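Local structure of bacterioferritin comigratory protein (Xylella fastidiosa, 3IXR) at residues L72-L77 and E167-K172; L89-D94 and A118-A123. The protein probably reduces hydrogen peroxide and organic hydroperoxides as a thiol-dependent peroxiredoxin of the PrxQ type. The protein carries 1 engineered substitution. All blocks are in the same frame, centred on the assembly; numbering follows the deposited sequence.

Along the chain, helix 65-82 supplies the first half of contact 1 through residues 72-77, and strand 86-92 follows directly with residues 89-94 of contact 2. Contact 2 closes first, when the chain has passed through helix 96-106 and strand 112-114 and reaches the short helix 119-123. The outer loop closes much later, as helix 165-177 brings residues 167-172 back to helix 65-82, so contact 2 is nested within contact 1. The two lie on opposite sides of the chain's centre, their centres about 20 Å apart. Contact 1 pairs two helices, the second C-terminal, whereas contact 2 sets a short helix on the mixed sheet.

Contact 1: residues L72-L77 and E167-K172; sequences LEFNLL and EEVLNK
Leu-77 and Phe-74 of helix 65-82 meet Glu-167, Val-169 and Leu-170 of helix 165-177 in an apolar helix-helix contact next to the central sheet of this thioredoxin-like fold. The two short axes approach to 10.3 Å and run in broadly the same direction, 42° apart. Leu-77 does most of the touching. Its CG lies anti to the carbonyl carbon (chi1 -67°), which extends the branch toward the other helix and brings CD1 within 3.5 Å of Glu-167 N. The same methyl rests close to Glu-167 CA, so it presses on backbone more than on side chain. Leu-170 answers from the next turn: its CD2 sits in the fork of Leu-77, 4.1 Å from both CD1 and CD2, as the two side chains cross obliquely. One turn earlier in helix 65-82, the Phe-74 ring meets Val-169 obliquely, CE1 standing 4.2 Å from Val-169 CB. The ring also stacks on Tyr-57 of strand 53-58, while Val-169 touches Trp-157 of strand 153-157, tying both helices to the sheet.

At the outer margin a water joins the helices. It donates to Glu-73 OE1 at 2.8 Å and accepts from Glu-167 N at 2.9 Å. Gly-164 N bonds to the same carboxylate oxygen, which therefore receives two hydrogen bonds, one direct from the chain just before helix 165-177 and one from the water.

The chemistry divides accordingly: leucine, valine and phenylalanine fill the interface by van der Waals contact, while Glu-73 and its water serve backbone N-H groups at the start of the C-terminal helix. That helix end and these donors probably favour the carboxylate form of Glu-73, an effect the nearby Glu-167 carboxylate would partly offset.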
loop_
_atom_site.group_PDB
_atom_site.type_symbol
_atom_site.label_atom_id
_atom_site.label_comp_id
_atom_site.label_asym_id
_atom_site.label_seq_id
_atom_site.Cartn_x
_atom_site.Cartn_y
_atom_site.Cartn_z
ATOM N N LEU A 72 11.196 1.037 4.889
ATOM C CA LEU A 72 11.879 1.739 5.956
ATOM C C LEU A 72 11.509 3.203 6.092
ATOM O O LEU A 72 11.361 3.693 7.285
ATOM C CB LEU A 72 13.407 1.621 5.820
ATOM C CG LEU A 72 13.959 0.147 6.011
ATOM C CD1 LEU A 72 15.411 0.153 5.534
ATOM C CD2 LEU A 72 13.829 -0.281 7.528
ATOM N N GLU A 73 11.255 3.866 4.988
ATOM C CA GLU A 73 10.834 5.247 5.058
ATOM C C GLU A 73 9.460 5.393 5.636
ATOM O O GLU A 73 9.204 6.294 6.439
ATOM C CB GLU A 73 10.984 5.949 3.709
ATOM C CG GLU A 73 12.476 6.006 3.285
ATOM C CD GLU A 73 12.753 6.981 2.178
ATOM O OE1 GLU A 73 11.839 7.538 1.571
ATOM O OE2 GLU A 73 13.973 7.176 1.866
ATOM N N PHE A 74 8.536 4.502 5.256
ATOM C CA PHE A 74 7.271 4.496 5.945
ATOM C C PHE A 74 7.397 4.111 7.434
ATOM O O PHE A 74 6.721 4.665 8.261
ATOM C CB PHE A 74 6.290 3.548 5.234
ATOM C CG PHE A 74 5.561 4.173 4.112
ATOM C CD1 PHE A 74 4.702 5.265 4.282
ATOM C CD2 PHE A 74 5.838 3.680 2.820
ATOM C CE1 PHE A 74 4.069 5.889 3.129
ATOM C CE2 PHE A 74 5.266 4.183 1.667
ATOM C CZ PHE A 74 4.309 5.315 1.794
ATOM N N ASN A 75 8.296 3.167 7.774
ATOM C CA ASN A 75 8.352 2.657 9.098
ATOM C C ASN A 75 8.800 3.820 10.065
ATOM O O ASN A 75 8.237 3.959 11.184
ATOM C CB ASN A 75 9.375 1.519 9.102
ATOM C CG ASN A 75 9.128 0.572 10.273
ATOM O OD1 ASN A 75 7.988 0.172 10.586
ATOM N ND2 ASN A 75 10.204 0.288 10.969
ATOM N N LEU A 76 9.807 4.538 9.603
ATOM C CA LEU A 76 10.318 5.710 10.373
ATOM C C LEU A 76 9.198 6.697 10.694
ATOM O O LEU A 76 9.228 7.304 11.792
ATOM C CB LEU A 76 11.403 6.406 9.554
ATOM C CG LEU A 76 11.927 7.736 10.074
ATOM C CD1 LEU A 76 12.524 7.385 11.439
ATOM C CD2 LEU A 76 13.040 8.158 9.031
ATOM N N LEU A 77 8.233 6.906 9.758
ATOM C CA LEU A 77 7.224 7.952 9.853
ATOM C C LEU A 77 5.953 7.431 10.535
ATOM O O LEU A 77 4.968 8.144 10.748
ATOM C CB LEU A 77 6.873 8.501 8.449
ATOM C CG LEU A 77 8.073 9.248 7.824
ATOM C CD1 LEU A 77 7.518 9.780 6.489
ATOM C CD2 LEU A 77 8.433 10.419 8.791
ATOM N N GLU A 167 7.700 10.431 3.021
ATOM C CA GLU A 167 7.489 11.783 3.544
ATOM C C GLU A 167 6.541 12.644 2.673
ATOM O O GLU A 167 5.801 13.460 3.230
ATOM C CB GLU A 167 8.883 12.474 3.601
ATOM C CG GLU A 167 8.816 13.786 4.369
ATOM C CD GLU A 167 10.178 14.287 4.795
ATOM O OE1 GLU A 167 11.088 13.482 5.047
ATOM O OE2 GLU A 167 10.313 15.514 4.897
ATOM N N GLU A 168 6.593 12.491 1.348
ATOM C CA GLU A 168 5.646 13.235 0.516
ATOM C C GLU A 168 4.230 12.845 0.842
ATOM O O GLU A 168 3.325 13.625 0.812
ATOM C CB GLU A 168 5.965 12.964 -0.889
ATOM C CG GLU A 168 4.867 13.497 -1.849
ATOM C CD GLU A 168 5.180 13.426 -3.325
ATOM O OE1 GLU A 168 4.189 13.757 -4.085
ATOM O OE2 GLU A 168 6.358 13.190 -3.715
ATOM N N VAL A 169 4.032 11.564 1.027
ATOM C CA VAL A 169 2.705 11.083 1.411
ATOM C C VAL A 169 2.182 11.657 2.741
ATOM O O VAL A 169 1.065 12.144 2.897
ATOM C CB VAL A 169 2.695 9.461 1.351
ATOM C CG1 VAL A 169 1.303 9.026 1.907
ATOM C CG2 VAL A 169 2.901 8.974 -0.056
ATOM N N LEU A 170 3.046 11.613 3.729
ATOM C CA LEU A 170 2.757 12.162 5.045
ATOM C C LEU A 170 2.393 13.656 4.869
ATOM O O LEU A 170 1.458 14.107 5.463
ATOM C CB LEU A 170 3.992 12.053 5.883
ATOM C CG LEU A 170 3.711 12.621 7.282
ATOM C CD1 LEU A 170 2.430 12.022 8.004
ATOM C CD2 LEU A 170 4.943 12.545 8.117
ATOM N N ASN A 171 3.215 14.366 4.122
ATOM C CA ASN A 171 2.969 15.820 4.030
ATOM C C ASN A 171 1.677 16.093 3.284
ATOM O O ASN A 171 1.004 17.103 3.589
ATOM C CB ASN A 171 4.119 16.571 3.353
ATOM C CG ASN A 171 5.288 16.713 4.288
ATOM O OD1 ASN A 171 5.075 16.670 5.516
ATOM N ND2 ASN A 171 6.492 16.738 3.765
ATOM N N LYS A 172 1.372 15.303 2.251
ATOM C CA LYS A 172 0.075 15.434 1.617
ATOM C C LYS A 172 -1.125 15.228 2.548
ATOM O O LYS A 172 -2.111 15.968 2.540
ATOM C CB LYS A 172 -0.031 14.423 0.434
ATOM C CG LYS A 172 -1.264 14.610 -0.366
ATOM C CD LYS A 172 -0.965 15.479 -1.669
ATOM C CE LYS A 172 -0.168 14.769 -2.634
ATOM N NZ LYS A 172 0.337 15.608 -3.883
HETATM O O HOH W 1 10.444 9.540 2.915
#

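Contact 2: residues L89-D94 and A118-A123; sequences LGVSRD and AILCKA
The end of strand 86-92 in the mixed sheet receives the short helix 119-123 through Val-91 and Arg-93, which meet Leu-120, Cys-121 and Ala-118. Val-91 points from the strand toward the helix, and its CG1, set anti to the backbone N (chi1 -169°), comes within 4.2 Å of Leu-120 CD1. Methyl meets methyl here, the two side chains crossing at about a right angle. Neighbouring strands complete this buried patch: Val-113 touches both Val-91 and Leu-120, and Phe-58 touches Val-91 and Cys-121.

Just past the strand, Arg-93 uses the aliphatic base of its side chain. Arg-93 CG lies 4.1 Å from Cys-121 SG, an apolar approach to the sulfur. The CB of Ala-118, the N-cap residue of the helix, is more loosely placed beside the same methylene, 4.5 Å from Arg-93 CG. The first turn of the helix is held independently by Asp-115, whose two carboxylate oxygens separately accept from Leu-120 N and Cys-121 N.

Ser-92 turns away from the helix and shapes the strand exit instead. Its OG accepts from Asp-94 N at 3.2 Å in an ST turn, with an N-H...O angle of 165°. The same hydroxyl donates to Asp-94 OD2 at 2.7 Å, meeting that oxygen on its anti side and 29° out of the carboxylate plane. Asp-62 N gives OD2 a second bond, and the carbonyl oxygen of Asp-94 accepts from Ser-114 OG.

Thus the strand-helix interface itself rests on dispersion between aliphatic groups and a cysteine sulfur, while the polar bonds on either partner fix the turn after the strand and the start of the helix separately.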
loop_
_atom_site.group_PDB
_atom_site.type_symbol
_atom_site.label_atom_id
_atom_site.label_comp_id
_atom_site.label_asym_id
_atom_site.label_seq_id
_atom_site.Cartn_x
_atom_site.Cartn_y
_atom_site.Cartn_z
ATOM N N LEU A 89 -0.359 0.330 5.059
ATOM C CA LEU A 89 -0.294 -1.094 4.704
ATOM C C LEU A 89 0.477 -1.179 3.410
ATOM O O LEU A 89 0.123 -0.511 2.405
ATOM C CB LEU A 89 -1.724 -1.582 4.377
ATOM C CG LEU A 89 -2.638 -2.149 5.422
ATOM C CD1 LEU A 89 -3.816 -2.733 4.552
ATOM C CD2 LEU A 89 -1.950 -3.305 6.196
ATOM N N GLY A 90 1.522 -2.036 3.363
ATOM C CA GLY A 90 2.199 -2.267 2.101
ATOM C C GLY A 90 1.572 -3.525 1.429
ATOM O O GLY A 90 0.985 -4.388 2.134
ATOM N N VAL A 91 1.732 -3.611 0.153
ATOM C CA VAL A 91 1.176 -4.715 -0.704
ATOM C C VAL A 91 2.096 -5.191 -1.797
ATOM O O VAL A 91 2.638 -4.381 -2.600
ATOM C CB VAL A 91 -0.123 -4.228 -1.394
ATOM C CG1 VAL A 91 -0.848 -5.466 -2.049
ATOM C CG2 VAL A 91 -1.087 -3.520 -0.423
ATOM N N SER A 92 2.315 -6.530 -1.896
ATOM C CA SER A 92 2.873 -7.142 -3.145
ATOM C C SER A 92 2.236 -8.503 -3.241
ATOM O O SER A 92 1.466 -8.809 -2.382
ATOM C CB SER A 92 4.391 -7.291 -3.023
ATOM O OG SER A 92 4.750 -8.373 -2.179
ATOM N N ARG A 93 2.546 -9.225 -4.301
ATOM C CA ARG A 93 1.892 -10.542 -4.462
ATOM C C ARG A 93 2.767 -11.629 -3.782
ATOM O O ARG A 93 2.465 -12.841 -3.896
ATOM C CB ARG A 93 1.778 -10.832 -5.911
ATOM C CG ARG A 93 0.882 -9.889 -6.650
ATOM C CD ARG A 93 2.127 -9.172 -7.416
ATOM N NE ARG A 93 1.970 -9.685 -8.742
ATOM C CZ ARG A 93 2.711 -9.863 -9.832
ATOM N NH1 ARG A 93 3.960 -9.460 -10.099
ATOM N NH2 ARG A 93 2.004 -10.459 -10.803
ATOM N N ASP A 94 3.793 -11.279 -3.046
ATOM C CA ASP A 94 4.633 -12.321 -2.388
ATOM C C ASP A 94 3.863 -12.980 -1.274
ATOM O O ASP A 94 2.865 -12.517 -0.776
ATOM C CB ASP A 94 5.892 -11.643 -1.754
ATOM C CG ASP A 94 6.791 -11.087 -2.816
ATOM O OD1 ASP A 94 7.361 -11.881 -3.597
ATOM O OD2 ASP A 94 6.881 -9.804 -2.927
ATOM N N ALA A 118 -3.598 -11.578 -6.504
ATOM C CA ALA A 118 -3.572 -10.314 -7.292
ATOM C C ALA A 118 -4.911 -9.546 -7.270
ATOM O O ALA A 118 -5.104 -8.687 -8.138
ATOM C CB ALA A 118 -3.015 -10.470 -8.727
ATOM N N ILE A 119 -5.758 -9.829 -6.293
ATOM C CA ILE A 119 -7.080 -9.145 -6.249
ATOM C C ILE A 119 -6.932 -7.669 -5.937
ATOM O O ILE A 119 -7.539 -6.848 -6.643
ATOM C CB ILE A 119 -8.049 -9.846 -5.256
ATOM C CG1 ILE A 119 -8.356 -11.226 -5.900
ATOM C CG2 ILE A 119 -9.297 -8.876 -4.895
ATOM C CD1 ILE A 119 -8.869 -12.286 -4.933
ATOM N N LEU A 120 -6.110 -7.287 -4.927
ATOM C CA LEU A 120 -6.040 -5.856 -4.692
ATOM C C LEU A 120 -5.308 -5.183 -5.854
ATOM O O LEU A 120 -5.592 -4.038 -6.232
ATOM C CB LEU A 120 -5.162 -5.528 -3.474
ATOM C CG LEU A 120 -5.872 -5.621 -2.212
ATOM C CD1 LEU A 120 -4.911 -5.161 -1.120
ATOM C CD2 LEU A 120 -7.207 -4.877 -2.136
ATOM N N CYS A 121 -4.272 -5.839 -6.383
ATOM C CA CYS A 121 -3.453 -5.284 -7.457
ATOM C C CYS A 121 -4.323 -4.980 -8.696
ATOM O O CYS A 121 -4.205 -3.949 -9.280
ATOM C CB CYS A 121 -2.320 -6.277 -7.826
ATOM S SG CYS A 121 -0.940 -6.253 -6.686
ATOM N N LYS A 122 -5.221 -5.891 -9.067
ATOM C CA LYS A 122 -6.065 -5.650 -10.202
ATOM C C LYS A 122 -7.135 -4.583 -9.870
ATOM O O LYS A 122 -7.430 -3.753 -10.705
ATOM C CB LYS A 122 -6.744 -7.011 -10.495
ATOM C CG LYS A 122 -5.723 -7.911 -11.237
ATOM C CD LYS A 122 -6.423 -9.241 -11.710
ATOM C CE LYS A 122 -6.460 -10.359 -10.666
ATOM N NZ LYS A 122 -7.300 -11.525 -11.225
ATOM N N ALA A 123 -7.682 -4.626 -8.649
ATOM C CA ALA A 123 -8.684 -3.651 -8.174
ATOM C C ALA A 123 -8.159 -2.226 -8.281
ATOM O O ALA A 123 -8.817 -1.343 -8.777
ATOM C CB ALA A 123 -9.221 -3.981 -6.822
#